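Local coordinates for protein 5'-deoxynucleotidase (Archaeoglobus fulgidus, PDB 1YNB) that probably removes the phosphate from 2'-deoxyribonucleoside 5'-phosphates as a metal-dependent homodimeric hydrolase of the HD-domain family, at residues A[9-12]-A[13-17]; A[67-70]-A[71-75]; A[83-86]-A[87-90]; A[128-131]-A[132-136]; A[158-161]-A[162-166]. All coordinates share one frame; numbering follows the deposited sequence.

Contact 1 of 5, residues A[9-12]-A[13-17]; sequences DVVK and FIHEV
Two aromatic rings leave this turn of helix on different sides, Phe13 with the carbonyl oxygen of Val10 at its edge and His15 lying alongside Val11. One face of the phenyl ring carries Val17 CG2, one turn further on, about 3.5 Å above the ring plane and offset toward the rim. CG of Phe13 stands anti to the backbone N (chi1 172°), which swings the ring toward the following turn. Trp106 of the same chain also meets the Phe13 ring, the two planes at about 40°. The imidazole points the same way as Val11: CD2 of His15 is 3.9 Å from CG1 of Val11. Its polar end works elsewhere, ND1 being hydrogen-bonded to Glu134 of the second subunit, while Phe130 of that subunit meets the ring edge-to-face. Histidine suits the place because its CD2 carbon packs beside the Val11 methyl while ND1 reaches a carboxylate. On the neighbouring flank CG1 of Val10 lies 3.9 Å from CD1 of Ile14, an apolar contact one turn apart. The backbone is regular: Glu16 N bonds to Lys12 O at 2.8 Å and His15 N to Val11 O at 3.1 Å. The carboxylate of Glu16 forms a salt bridge with Arg80. The pattern of bonds from each N-H to the carbonyl four residues back is that of an alpha-helix, here helix 8-18, with Phe13 turned to its own chain and Ile14 and His15 to the dimer interface.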
loop_
_atom_site.group_PDB
_atom_site.type_symbol
_atom_site.label_atom_id
_atom_site.label_comp_id
_atom_site.label_asym_id
_atom_site.label_seq_id
_atom_site.Cartn_x
_atom_site.Cartn_y
_atom_site.Cartn_z
ATOM N N ASP A 9 24.291 -14.953 -9.199
ATOM C CA ASP A 9 23.234 -14.952 -10.196
ATOM C C ASP A 9 21.899 -14.791 -9.493
ATOM O O ASP A 9 21.007 -14.125 -9.994
ATOM C CB ASP A 9 23.229 -16.261 -10.982
ATOM C CG ASP A 9 24.269 -16.274 -12.069
ATOM O OD1 ASP A 9 25.352 -15.676 -11.848
ATOM O OD2 ASP A 9 24.011 -16.888 -13.143
ATOM N N VAL A 10 21.763 -15.395 -8.327
ATOM C CA VAL A 10 20.512 -15.296 -7.601
ATOM C C VAL A 10 20.333 -13.874 -7.086
ATOM O O VAL A 10 19.238 -13.307 -7.154
ATOM C CB VAL A 10 20.481 -16.292 -6.423
ATOM C CG1 VAL A 10 19.281 -16.006 -5.522
ATOM C CG2 VAL A 10 20.392 -17.734 -6.977
ATOM N N VAL A 11 21.400 -13.287 -6.570
ATOM C CA VAL A 11 21.264 -11.928 -6.060
ATOM C C VAL A 11 20.898 -10.999 -7.233
ATOM O O VAL A 11 19.994 -10.198 -7.108
ATOM C CB VAL A 11 22.565 -11.486 -5.324
ATOM C CG1 VAL A 11 22.610 -9.966 -5.100
ATOM C CG2 VAL A 11 22.605 -12.197 -3.972
ATOM N N LYS A 12 21.554 -11.121 -8.377
ATOM C CA LYS A 12 21.171 -10.249 -9.502
ATOM C C LYS A 12 19.719 -10.475 -9.925
ATOM O O LYS A 12 19.000 -9.529 -10.294
ATOM C CB LYS A 12 22.127 -10.440 -10.689
ATOM C CG LYS A 12 23.282 -9.451 -10.635
ATOM C CD LYS A 12 24.294 -9.618 -11.745
ATOM C CE LYS A 12 25.254 -8.383 -11.781
ATOM N NZ LYS A 12 25.667 -7.843 -10.416
ATOM N N PHE A 13 19.272 -11.737 -9.920
ATOM C CA PHE A 13 17.897 -12.025 -10.262
ATOM C C PHE A 13 16.935 -11.332 -9.277
ATOM O O PHE A 13 15.901 -10.789 -9.694
ATOM C CB PHE A 13 17.641 -13.556 -10.258
ATOM C CG PHE A 13 16.194 -13.939 -10.408
ATOM C CD1 PHE A 13 15.548 -13.827 -11.628
ATOM C CD2 PHE A 13 15.464 -14.421 -9.313
ATOM C CE1 PHE A 13 14.211 -14.183 -11.763
ATOM C CE2 PHE A 13 14.115 -14.783 -9.437
ATOM C CZ PHE A 13 13.485 -14.666 -10.656
ATOM N N ILE A 14 17.255 -11.329 -7.983
ATOM C CA ILE A 14 16.351 -10.697 -7.023
ATOM C C ILE A 14 16.296 -9.171 -7.286
ATOM O O ILE A 14 15.220 -8.585 -7.195
ATOM C CB ILE A 14 16.762 -11.009 -5.563
ATOM C CG1 ILE A 14 16.484 -12.521 -5.309
ATOM C CG2 ILE A 14 15.888 -10.202 -4.564
ATOM C CD1 ILE A 14 17.170 -13.133 -4.042
ATOM N N HIS A 15 17.439 -8.582 -7.627
ATOM C CA HIS A 15 17.497 -7.141 -7.958
ATOM C C HIS A 15 16.643 -6.940 -9.193
ATOM O O HIS A 15 15.839 -5.980 -9.288
ATOM C CB HIS A 15 18.929 -6.687 -8.273
ATOM C CG HIS A 15 19.762 -6.394 -7.059
ATOM N ND1 HIS A 15 19.311 -5.606 -6.021
ATOM C CD2 HIS A 15 21.010 -6.786 -6.716
ATOM C CE1 HIS A 15 20.241 -5.535 -5.089
ATOM N NE2 HIS A 15 21.285 -6.241 -5.484
ATOM N N GLU A 16 16.786 -7.854 -10.157
ATOM C CA GLU A 16 16.028 -7.726 -11.408
ATOM C C GLU A 16 14.530 -7.808 -11.187
ATOM O O GLU A 16 13.757 -7.087 -11.812
ATOM C CB GLU A 16 16.470 -8.808 -12.436
ATOM C CG GLU A 16 15.597 -8.809 -13.710
ATOM C CD GLU A 16 16.127 -9.736 -14.810
ATOM O OE1 GLU A 16 17.227 -10.303 -14.631
ATOM O OE2 GLU A 16 15.451 -9.879 -15.857
ATOM N N VAL A 17 14.101 -8.695 -10.300
ATOM C CA VAL A 17 12.685 -8.854 -9.977
ATOM C C VAL A 17 12.145 -7.554 -9.382
ATOM O O VAL A 17 10.974 -7.215 -9.585
ATOM C CB VAL A 17 12.478 -10.008 -8.934
ATOM C CG1 VAL A 17 11.079 -9.955 -8.297
ATOM C CG2 VAL A 17 12.676 -11.379 -9.679
#

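Contact 2 of 5, residues A[67-70]-A[71-75]; sequences AATA and ALFHD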
loop_
_atom_site.group_PDB
_atom_site.type_symbol
_atom_site.label_atom_id
_atom_site.label_comp_id
_atom_site.label_asym_id
_atom_site.label_seq_id
_atom_site.Cartn_x
_atom_site.Cartn_y
_atom_site.Cartn_z
ATOM N N ALA A 67 -0.733 -22.317 -7.822
ATOM C CA ALA A 67 -1.347 -21.446 -8.805
ATOM C C ALA A 67 -0.906 -20.008 -8.488
ATOM O O ALA A 67 -0.634 -19.233 -9.398
ATOM C CB ALA A 67 -2.852 -21.584 -8.733
ATOM N N ALA A 68 -0.886 -19.669 -7.220
ATOM C CA ALA A 68 -0.461 -18.329 -6.808
ATOM C C ALA A 68 0.979 -18.095 -7.213
ATOM O O ALA A 68 1.321 -17.056 -7.787
ATOM C CB ALA A 68 -0.638 -18.159 -5.318
ATOM N N THR A 69 1.845 -19.081 -6.963
ATOM C CA THR A 69 3.244 -18.928 -7.316
ATOM C C THR A 69 3.440 -18.780 -8.800
ATOM O O THR A 69 4.229 -17.956 -9.264
ATOM C CB THR A 69 4.077 -20.147 -6.796
ATOM O OG1 THR A 69 3.846 -20.289 -5.403
ATOM C CG2 THR A 69 5.536 -19.942 -7.043
ATOM N N ALA A 70 2.716 -19.577 -9.575
ATOM C CA ALA A 70 2.840 -19.495 -11.007
ATOM C C ALA A 70 2.415 -18.108 -11.496
ATOM O O ALA A 70 2.973 -17.580 -12.460
ATOM C CB ALA A 70 1.944 -20.577 -11.666
ATOM N N ALA A 71 1.415 -17.540 -10.845
ATOM C CA ALA A 71 0.952 -16.196 -11.221
ATOM C C ALA A 71 2.066 -15.178 -10.946
ATOM O O ALA A 71 2.231 -14.205 -11.707
ATOM C CB ALA A 71 -0.294 -15.823 -10.408
ATOM N N LEU A 72 2.831 -15.374 -9.872
ATOM C CA LEU A 72 3.920 -14.431 -9.577
ATOM C C LEU A 72 4.979 -14.413 -10.662
ATOM O O LEU A 72 5.579 -13.366 -10.939
ATOM C CB LEU A 72 4.588 -14.770 -8.258
ATOM C CG LEU A 72 3.762 -14.569 -7.008
ATOM C CD1 LEU A 72 4.518 -15.191 -5.808
ATOM C CD2 LEU A 72 3.552 -13.052 -6.789
ATOM N N PHE A 73 5.250 -15.576 -11.264
ATOM C CA PHE A 73 6.247 -15.688 -12.329
ATOM C C PHE A 73 5.712 -15.386 -13.724
ATOM O O PHE A 73 6.474 -15.364 -14.702
ATOM C CB PHE A 73 6.841 -17.108 -12.336
ATOM C CG PHE A 73 7.828 -17.352 -11.239
ATOM C CD1 PHE A 73 9.184 -17.048 -11.428
ATOM C CD2 PHE A 73 7.406 -17.789 -9.994
ATOM C CE1 PHE A 73 10.106 -17.178 -10.365
ATOM C CE2 PHE A 73 8.314 -17.927 -8.920
ATOM C CZ PHE A 73 9.664 -17.616 -9.111
ATOM N N HIS A 74 4.412 -15.151 -13.822
ATOM C CA HIS A 74 3.761 -14.930 -15.101
ATOM C C HIS A 74 4.339 -13.851 -16.015
ATOM O O HIS A 74 4.596 -14.105 -17.187
ATOM C CB HIS A 74 2.267 -14.691 -14.871
ATOM C CG HIS A 74 1.440 -14.811 -16.111
ATOM N ND1 HIS A 74 0.281 -14.086 -16.308
ATOM C CD2 HIS A 74 1.588 -15.592 -17.207
ATOM C CE1 HIS A 74 -0.248 -14.419 -17.473
ATOM N NE2 HIS A 74 0.526 -15.330 -18.038
ATOM N N ASP A 75 4.571 -12.646 -15.520
ATOM C CA ASP A 75 5.120 -11.637 -16.430
ATOM C C ASP A 75 6.552 -11.352 -16.109
ATOM O O ASP A 75 7.080 -10.340 -16.523
ATOM C CB ASP A 75 4.335 -10.325 -16.322
ATOM C CG ASP A 75 2.864 -10.535 -16.421
ATOM O OD1 ASP A 75 2.439 -11.320 -17.305
ATOM O OD2 ASP A 75 2.134 -9.920 -15.614
#
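The carbonyl oxygen of Thr69 is approached by both the backbone and the ring of Phe73, one helical turn later. Phe73 N donates to Thr69 O over 3.3 Å at an N-H...O angle of 149°, and CD2 of Phe73 sits 3.3 Å from the same oxygen, which lies in the plane of the ring at its edge. A weak second bond runs from Phe73 N to Ala70 O. With CG of Phe73 anti to its carbonyl carbon (chi1 -76°), the ring lies back along the helix beside Thr69, pointing the same way, and its CE2 is 3.9 Å from Thr69 CG2. Threonine can serve both needs of this site, its methyl lying beside the ring while OG1 is hydrogen-bonded to the carbonyl oxygen of Cys65. A serine in place of Phe73 would probably leave the Thr69 methyl without its aromatic partner and open a gap against Phe51 of the second subunit. Earlier in the turn, Ala71 N bonds to Ala67 O at 3.0 Å and Leu72 N to Ala68 O at 3.1 Å. Small alanines allow close approach of neighbouring helices: Ala71 and Leu72 pack on Ala47 of helix 39-56, and Ala70 meets Val120 of helix 117-135. His74 and Asp75 follow, consistent with the HD pair that names the family, His74 reaching Asp124 of helix 117-135 and Asp75 touching His42 of helix 39-56.

Contact 3 of 5, residues A[83-86]-A[87-90]; sequences DLHK and IARR
The chain passes from extended Leu84 and His85 into helical backbone angles at Lys86 to Arg90, with Arg89 N bonded to His85 O at 3.0 Å and 152°. This is a single helix-like turn in the loop between helix 78-81 and helix 96-103 of the HD domain. The His85 ring folds back over it: with CG between the backbone N and the carbonyl carbon (chi1 58°), one face receives the methyl of Ala88 in a CH-pi contact, CB lying 3.9 Å from the ring centroid. Alanine is small enough to fit beneath the imidazole, whose ND1 is hydrogen-bonded to Ser26 OG. At the ring edge, in its plane, lies Ile87 N. The long Arg89 chain, bent at chi3 (-57°), returns toward the start of the turn. Lys86 CA lies about 3.2 Å above one face of its guanidinium, toward the rim. At the guanidinium edge, in plane, NH1 of Arg89 makes a short but bent, weak hydrogen bond of 2.6 Å to Leu84 O.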
loop_
_atom_site.group_PDB
_atom_site.type_symbol
_atom_site.label_atom_id
_atom_site.label_comp_id
_atom_site.label_asym_id
_atom_site.label_seq_id
_atom_site.Cartn_x
_atom_site.Cartn_y
_atom_site.Cartn_z
ATOM N N ASP A 83 5.897 -4.118 -20.247
ATOM C CA ASP A 83 4.512 -4.557 -20.341
ATOM C C ASP A 83 4.055 -4.090 -21.715
ATOM O O ASP A 83 3.703 -2.925 -21.881
ATOM C CB ASP A 83 3.649 -3.883 -19.259
ATOM C CG ASP A 83 2.171 -4.202 -19.402
ATOM O OD1 ASP A 83 1.351 -3.594 -18.678
ATOM O OD2 ASP A 83 1.815 -5.066 -20.237
ATOM N N LEU A 84 4.097 -4.977 -22.709
ATOM C CA LEU A 84 3.653 -4.587 -24.053
ATOM C C LEU A 84 2.124 -4.524 -24.087
ATOM O O LEU A 84 1.453 -5.558 -24.067
ATOM C CB LEU A 84 4.165 -5.582 -25.110
ATOM C CG LEU A 84 5.689 -5.741 -25.144
ATOM C CD1 LEU A 84 6.083 -6.835 -26.138
ATOM C CD2 LEU A 84 6.337 -4.418 -25.514
ATOM N N HIS A 85 1.569 -3.312 -24.124
ATOM C CA HIS A 85 0.114 -3.158 -24.163
ATOM C C HIS A 85 -0.479 -3.536 -25.529
ATOM O O HIS A 85 0.236 -3.632 -26.533
ATOM C CB HIS A 85 -0.305 -1.719 -23.787
ATOM C CG HIS A 85 0.290 -0.656 -24.658
ATOM N ND1 HIS A 85 1.244 0.233 -24.205
ATOM C CD2 HIS A 85 0.077 -0.344 -25.962
ATOM C CE1 HIS A 85 1.592 1.046 -25.189
ATOM N NE2 HIS A 85 0.898 0.717 -26.266
ATOM N N LYS A 86 -1.795 -3.746 -25.540
ATOM C CA LYS A 86 -2.567 -4.131 -26.730
ATOM C C LYS A 86 -2.190 -3.406 -28.026
ATOM O O LYS A 86 -1.952 -4.043 -29.058
ATOM C CB LYS A 86 -4.057 -3.914 -26.462
ATOM C CG LYS A 86 -4.460 -4.153 -25.004
ATOM C CD LYS A 86 -3.835 -3.107 -24.051
ATOM C CE LYS A 86 -3.731 -3.655 -22.630
ATOM N NZ LYS A 86 -2.984 -2.765 -21.697
ATOM N N ILE A 87 -2.163 -2.075 -27.988
ATOM C CA ILE A 87 -1.823 -1.314 -29.180
ATOM C C ILE A 87 -0.436 -1.689 -29.667
ATOM O O ILE A 87 -0.230 -1.939 -30.862
ATOM C CB ILE A 87 -1.850 0.205 -28.913
ATOM C CG1 ILE A 87 -3.234 0.621 -28.404
ATOM C CG2 ILE A 87 -1.495 0.961 -30.186
ATOM C CD1 ILE A 87 -3.339 2.099 -28.036
ATOM N N ALA A 88 0.511 -1.754 -28.732
ATOM C CA ALA A 88 1.897 -2.073 -29.067
ATOM C C ALA A 88 2.067 -3.443 -29.707
ATOM O O ALA A 88 2.867 -3.615 -30.632
ATOM C CB ALA A 88 2.783 -1.979 -27.820
ATOM N N ARG A 89 1.323 -4.418 -29.203
ATOM C CA ARG A 89 1.434 -5.772 -29.723
ATOM C C ARG A 89 1.043 -5.888 -31.189
ATOM O O ARG A 89 1.273 -6.917 -31.816
ATOM C CB ARG A 89 0.626 -6.740 -28.856
ATOM C CG ARG A 89 1.249 -6.967 -27.472
ATOM C CD ARG A 89 0.686 -8.215 -26.812
ATOM N NE ARG A 89 -0.766 -8.146 -26.698
ATOM C CZ ARG A 89 -1.415 -7.439 -25.776
ATOM N NH1 ARG A 89 -0.739 -6.743 -24.867
ATOM N NH2 ARG A 89 -2.746 -7.406 -25.777
ATOM N N ARG A 90 0.472 -4.820 -31.738
ATOM C CA ARG A 90 0.092 -4.806 -33.149
ATOM C C ARG A 90 1.350 -4.646 -33.989
ATOM O O ARG A 90 1.439 -5.192 -35.099
ATOM C CB ARG A 90 -0.862 -3.647 -33.444
ATOM C CG ARG A 90 -2.256 -3.854 -32.887
ATOM C CD ARG A 90 -3.080 -2.568 -32.951
ATOM N NE ARG A 90 -4.456 -2.773 -32.504
ATOM C CZ ARG A 90 -5.341 -1.795 -32.330
ATOM N NH1 ARG A 90 -4.997 -0.527 -32.559
ATOM N NH2 ARG A 90 -6.576 -2.085 -31.937
#

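Contact 4 of 5, residues A[128-131]-A[132-136]; sequences LAFQ and GVEYS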
loop_
_atom_site.group_PDB
_atom_site.type_symbol
_atom_site.label_atom_id
_atom_site.label_comp_id
_atom_site.label_asym_id
_atom_site.label_seq_id
_atom_site.Cartn_x
_atom_site.Cartn_y
_atom_site.Cartn_z
ATOM N N LEU A 128 -7.105 -7.591 -13.929
ATOM C CA LEU A 128 -7.287 -6.437 -14.832
ATOM C C LEU A 128 -8.708 -5.901 -14.742
ATOM O O LEU A 128 -8.909 -4.675 -14.654
ATOM C CB LEU A 128 -6.980 -6.845 -16.286
ATOM C CG LEU A 128 -7.289 -5.812 -17.383
ATOM C CD1 LEU A 128 -6.375 -4.580 -17.264
ATOM C CD2 LEU A 128 -7.022 -6.479 -18.685
ATOM N N ALA A 129 -9.715 -6.781 -14.753
ATOM C CA ALA A 129 -11.104 -6.325 -14.646
ATOM C C ALA A 129 -11.333 -5.602 -13.305
ATOM O O ALA A 129 -11.987 -4.564 -13.254
ATOM C CB ALA A 129 -12.106 -7.524 -14.790
ATOM N N PHE A 130 -10.817 -6.146 -12.200
ATOM C CA PHE A 130 -10.988 -5.458 -10.912
ATOM C C PHE A 130 -10.317 -4.060 -10.951
ATOM O O PHE A 130 -10.896 -3.080 -10.452
ATOM C CB PHE A 130 -10.328 -6.245 -9.754
ATOM C CG PHE A 130 -11.273 -7.183 -9.069
ATOM C CD1 PHE A 130 -11.563 -8.429 -9.631
ATOM C CD2 PHE A 130 -11.876 -6.817 -7.876
ATOM C CE1 PHE A 130 -12.464 -9.313 -8.971
ATOM C CE2 PHE A 130 -12.754 -7.654 -7.215
ATOM C CZ PHE A 130 -13.056 -8.929 -7.763
ATOM N N GLN A 131 -9.126 -3.993 -11.544
ATOM C CA GLN A 131 -8.373 -2.733 -11.595
ATOM C C GLN A 131 -9.092 -1.752 -12.543
ATOM O O GLN A 131 -9.066 -0.526 -12.330
ATOM C CB GLN A 131 -6.934 -2.963 -12.045
ATOM C CG GLN A 131 -6.058 -1.682 -11.946
ATOM C CD GLN A 131 -5.991 -1.074 -10.538
ATOM O OE1 GLN A 131 -5.282 -1.592 -9.661
ATOM N NE2 GLN A 131 -6.713 0.040 -10.322
ATOM N N GLY A 132 -9.764 -2.306 -13.538
ATOM C CA GLY A 132 -10.542 -1.484 -14.476
ATOM C C GLY A 132 -11.731 -0.834 -13.758
ATOM O O GLY A 132 -12.025 0.368 -13.949
ATOM N N VAL A 133 -12.440 -1.620 -12.945
ATOM C CA VAL A 133 -13.571 -1.119 -12.170
ATOM C C VAL A 133 -13.063 -0.080 -11.175
ATOM O O VAL A 133 -13.724 0.956 -10.993
ATOM C CB VAL A 133 -14.282 -2.253 -11.414
ATOM C CG1 VAL A 133 -15.257 -1.714 -10.364
ATOM C CG2 VAL A 133 -15.086 -3.090 -12.426
ATOM N N GLU A 134 -11.923 -0.343 -10.541
ATOM C CA GLU A 134 -11.374 0.609 -9.541
ATOM C C GLU A 134 -10.957 1.915 -10.218
ATOM O O GLU A 134 -11.235 3.006 -9.702
ATOM C CB GLU A 134 -10.168 -0.022 -8.820
ATOM C CG GLU A 134 -10.660 -1.142 -7.916
ATOM C CD GLU A 134 -9.635 -2.263 -7.660
ATOM O OE1 GLU A 134 -10.026 -3.223 -6.949
ATOM O OE2 GLU A 134 -8.480 -2.180 -8.138
ATOM N N TYR A 135 -10.299 1.824 -11.363
ATOM C CA TYR A 135 -9.866 3.045 -12.051
ATOM C C TYR A 135 -11.003 3.811 -12.728
ATOM O O TYR A 135 -10.856 5.016 -13.001
ATOM C CB TYR A 135 -8.786 2.733 -13.094
ATOM C CG TYR A 135 -7.385 2.491 -12.549
ATOM C CD1 TYR A 135 -6.947 3.104 -11.358
ATOM C CD2 TYR A 135 -6.461 1.748 -13.268
ATOM C CE1 TYR A 135 -5.622 2.986 -10.924
ATOM C CE2 TYR A 135 -5.129 1.615 -12.848
ATOM C CZ TYR A 135 -4.711 2.235 -11.681
ATOM O OH TYR A 135 -3.429 2.130 -11.240
ATOM N N SER A 136 -12.116 3.133 -12.989
ATOM C CA SER A 136 -13.264 3.767 -13.655
ATOM C C SER A 136 -13.819 4.921 -12.837
ATOM O O SER A 136 -14.441 5.830 -13.394
ATOM C CB SER A 136 -14.376 2.744 -13.955
ATOM O OG SER A 136 -15.099 2.390 -12.783
#
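Gln131 leaves helix 117-135 at CB, close to Gly132 N, and CG, anti to the backbone N (chi1 -173°), passes 3.5 Å from CE2 of Tyr135. A bend at chi2 (58°) then turns the amide over the phenol. CD lies 3.6 Å from OE2 of Glu134 as well as near Tyr135 CE2, and NE2 stands about 3.0 Å above the centre of the Tyr135 ring, the amide and ring planes 37° apart. Beneath, Tyr135 N bonds to Gln131 O at 2.8 Å. An alanine in place of Tyr135 would probably leave the Gln131 amide without the ring beneath it and freer to turn, and Glu37 N without its hydroxyl partner. The side chains of Gln131 and Glu134 cross at about a right angle. The amide of Gln131 thus lies over an aromatic surface, while Lys21 of the second subunit hydrogen-bonds to its OE1 and Arg45 of helix 39-56 forms a salt bridge with OE2 of Glu134, so the polar tips find partners both across the dimer and within the chain.

Contact 5 of 5, residues A[158-161]-A[162-166]; sequences EIYR and VLMER
Tyr160 and Met164 form the close-packed flank of this turn of helix 154-166, whereas the charged ends of Arg161 and Glu165 meet only loosely on the exposed one. Met164 CG lies over one face of the tyrosine ring, about 3.5 Å above its plane, and approaches CE1 of Tyr160 to 3.6 Å, a CH-pi contact. SD of Met164 lies obliquely to the ring, 4.9 Å from the Tyr160 centroid, a Met-aromatic contact; methionine suits the place, its flexible, polarisable thioether bending at chi2 (-58°) to lie beside the ring. Leu163 CD1 adds to this at 4.3 Å from Tyr160 CD1, and both residues pack on helix 117-135. Below, Met164 N bonds to Tyr160 O at 3.0 Å. On the solvent side the Arg161 chain runs extended from CG to NE, and OE2 of Glu165 is 3.9 Å from NE of Arg161, well out of the guanidinium plane. No N-H points at the oxygen, so this long salt bridge is electrostatic alone and probably weak, while the tyrosine ring is probably held by its hydroxyl's hydrogen bond to Ala146 O and by Met164 CG above its face.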
loop_
_atom_site.group_PDB
_atom_site.type_symbol
_atom_site.label_atom_id
_atom_site.label_comp_id
_atom_site.label_asym_id
_atom_site.label_seq_id
_atom_site.Cartn_x
_atom_site.Cartn_y
_atom_site.Cartn_z
ATOM N N GLU A 158 -17.932 -16.645 -12.129
ATOM C CA GLU A 158 -18.834 -16.269 -11.049
ATOM C C GLU A 158 -18.332 -14.986 -10.351
ATOM O O GLU A 158 -19.106 -14.046 -10.095
ATOM C CB GLU A 158 -18.938 -17.444 -10.055
ATOM C CG GLU A 158 -19.893 -17.243 -8.862
ATOM C CD GLU A 158 -20.256 -18.560 -8.109
ATOM O OE1 GLU A 158 -19.444 -19.525 -8.072
ATOM O OE2 GLU A 158 -21.367 -18.622 -7.525
ATOM N N ILE A 159 -17.038 -14.945 -10.058
ATOM C CA ILE A 159 -16.454 -13.763 -9.392
ATOM C C ILE A 159 -16.614 -12.534 -10.307
ATOM O O ILE A 159 -16.957 -11.453 -9.861
ATOM C CB ILE A 159 -14.953 -14.001 -9.104
ATOM C CG1 ILE A 159 -14.816 -15.000 -7.952
ATOM C CG2 ILE A 159 -14.249 -12.685 -8.663
ATOM C CD1 ILE A 159 -13.371 -15.351 -7.691
ATOM N N TYR A 160 -16.322 -12.712 -11.583
ATOM C CA TYR A 160 -16.450 -11.631 -12.564
ATOM C C TYR A 160 -17.902 -11.123 -12.618
ATOM O O TYR A 160 -18.157 -9.914 -12.640
ATOM C CB TYR A 160 -16.036 -12.153 -13.939
ATOM C CG TYR A 160 -16.187 -11.164 -15.056
ATOM C CD1 TYR A 160 -15.412 -10.005 -15.095
ATOM C CD2 TYR A 160 -17.117 -11.367 -16.074
ATOM C CE1 TYR A 160 -15.553 -9.081 -16.116
ATOM C CE2 TYR A 160 -17.272 -10.426 -17.121
ATOM C CZ TYR A 160 -16.480 -9.290 -17.129
ATOM O OH TYR A 160 -16.594 -8.371 -18.162
ATOM N N ARG A 161 -18.856 -12.044 -12.646
ATOM C CA ARG A 161 -20.256 -11.637 -12.708
ATOM C C ARG A 161 -20.620 -10.732 -11.531
ATOM O O ARG A 161 -21.287 -9.711 -11.710
ATOM C CB ARG A 161 -21.194 -12.871 -12.738
ATOM C CG ARG A 161 -22.671 -12.456 -12.787
ATOM C CD ARG A 161 -23.632 -13.609 -12.880
ATOM N NE ARG A 161 -25.009 -13.125 -13.021
ATOM C CZ ARG A 161 -26.085 -13.911 -12.952
ATOM N NH1 ARG A 161 -25.943 -15.216 -12.747
ATOM N NH2 ARG A 161 -27.304 -13.405 -13.101
ATOM N N VAL A 162 -20.193 -11.103 -10.319
ATOM C CA VAL A 162 -20.503 -10.287 -9.151
ATOM C C VAL A 162 -19.724 -8.961 -9.191
ATOM O O VAL A 162 -20.274 -7.926 -8.815
ATOM C CB VAL A 162 -20.229 -11.064 -7.825
ATOM C CG1 VAL A 162 -20.436 -10.161 -6.596
ATOM C CG2 VAL A 162 -21.213 -12.240 -7.749
ATOM N N LEU A 163 -18.468 -9.000 -9.650
ATOM C CA LEU A 163 -17.641 -7.783 -9.765
ATOM C C LEU A 163 -18.421 -6.757 -10.595
ATOM O O LEU A 163 -18.520 -5.581 -10.222
ATOM C CB LEU A 163 -16.350 -8.070 -10.531
ATOM C CG LEU A 163 -15.049 -7.233 -10.540
ATOM C CD1 LEU A 163 -14.526 -7.106 -11.981
ATOM C CD2 LEU A 163 -15.176 -5.924 -9.781
ATOM N N MET A 164 -18.922 -7.207 -11.743
ATOM C CA MET A 164 -19.640 -6.302 -12.644
ATOM C C MET A 164 -21.067 -5.967 -12.228
ATOM O O MET A 164 -21.613 -4.934 -12.658
ATOM C CB MET A 164 -19.587 -6.851 -14.078
ATOM C CG MET A 164 -18.137 -7.077 -14.638
ATOM S SD MET A 164 -17.103 -5.566 -14.632
ATOM C CE MET A 164 -17.667 -4.783 -16.239
ATOM N N GLU A 165 -21.691 -6.817 -11.407
ATOM C CA GLU A 165 -23.035 -6.519 -10.918
ATOM C C GLU A 165 -22.899 -5.386 -9.907
ATOM O O GLU A 165 -23.689 -4.447 -9.905
ATOM C CB GLU A 165 -23.648 -7.703 -10.177
ATOM C CG GLU A 165 -24.059 -8.860 -11.057
ATOM C CD GLU A 165 -24.747 -9.947 -10.247
ATOM O OE1 GLU A 165 -24.135 -10.463 -9.266
ATOM O OE2 GLU A 165 -25.906 -10.270 -10.591
ATOM N N ARG A 166 -21.877 -5.486 -9.057
ATOM C CA ARG A 166 -21.667 -4.503 -8.007
ATOM C C ARG A 166 -20.993 -3.212 -8.455
ATOM O O ARG A 166 -21.419 -2.131 -8.030
ATOM C CB ARG A 166 -20.800 -5.089 -6.871
ATOM C CG ARG A 166 -21.371 -6.302 -6.142
ATOM C CD ARG A 166 -20.410 -6.793 -5.005
ATOM N NE ARG A 166 -20.209 -5.803 -3.929
ATOM C CZ ARG A 166 -19.131 -5.022 -3.786
ATOM N NH1 ARG A 166 -18.129 -5.104 -4.646
ATOM N NH2 ARG A 166 -19.069 -4.134 -2.779
#

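Overall arrangement
The five contacts follow one another along the chain, each closing before the next opens. Contact 1 lies on helix 8-18, contact 2 on helix 61-73, contact 3 in the loop between helix 78-81 and helix 96-103, contact 4 on helix 117-135 and contact 5 on helix 154-166. Contacts 4 and 5, their centres about 12 Å apart, touch where Leu163 packs on Ala129, Phe130 and Val133. Contacts 1 and 2, with centres about 17 Å apart, meet through Phe13 and Phe73. Contacts 1 and 5 are farthest apart, their centres separated by about 38 Å. All except contact 3 reach the second subunit, so these helices of the all-helical HD fold also build the homodimer.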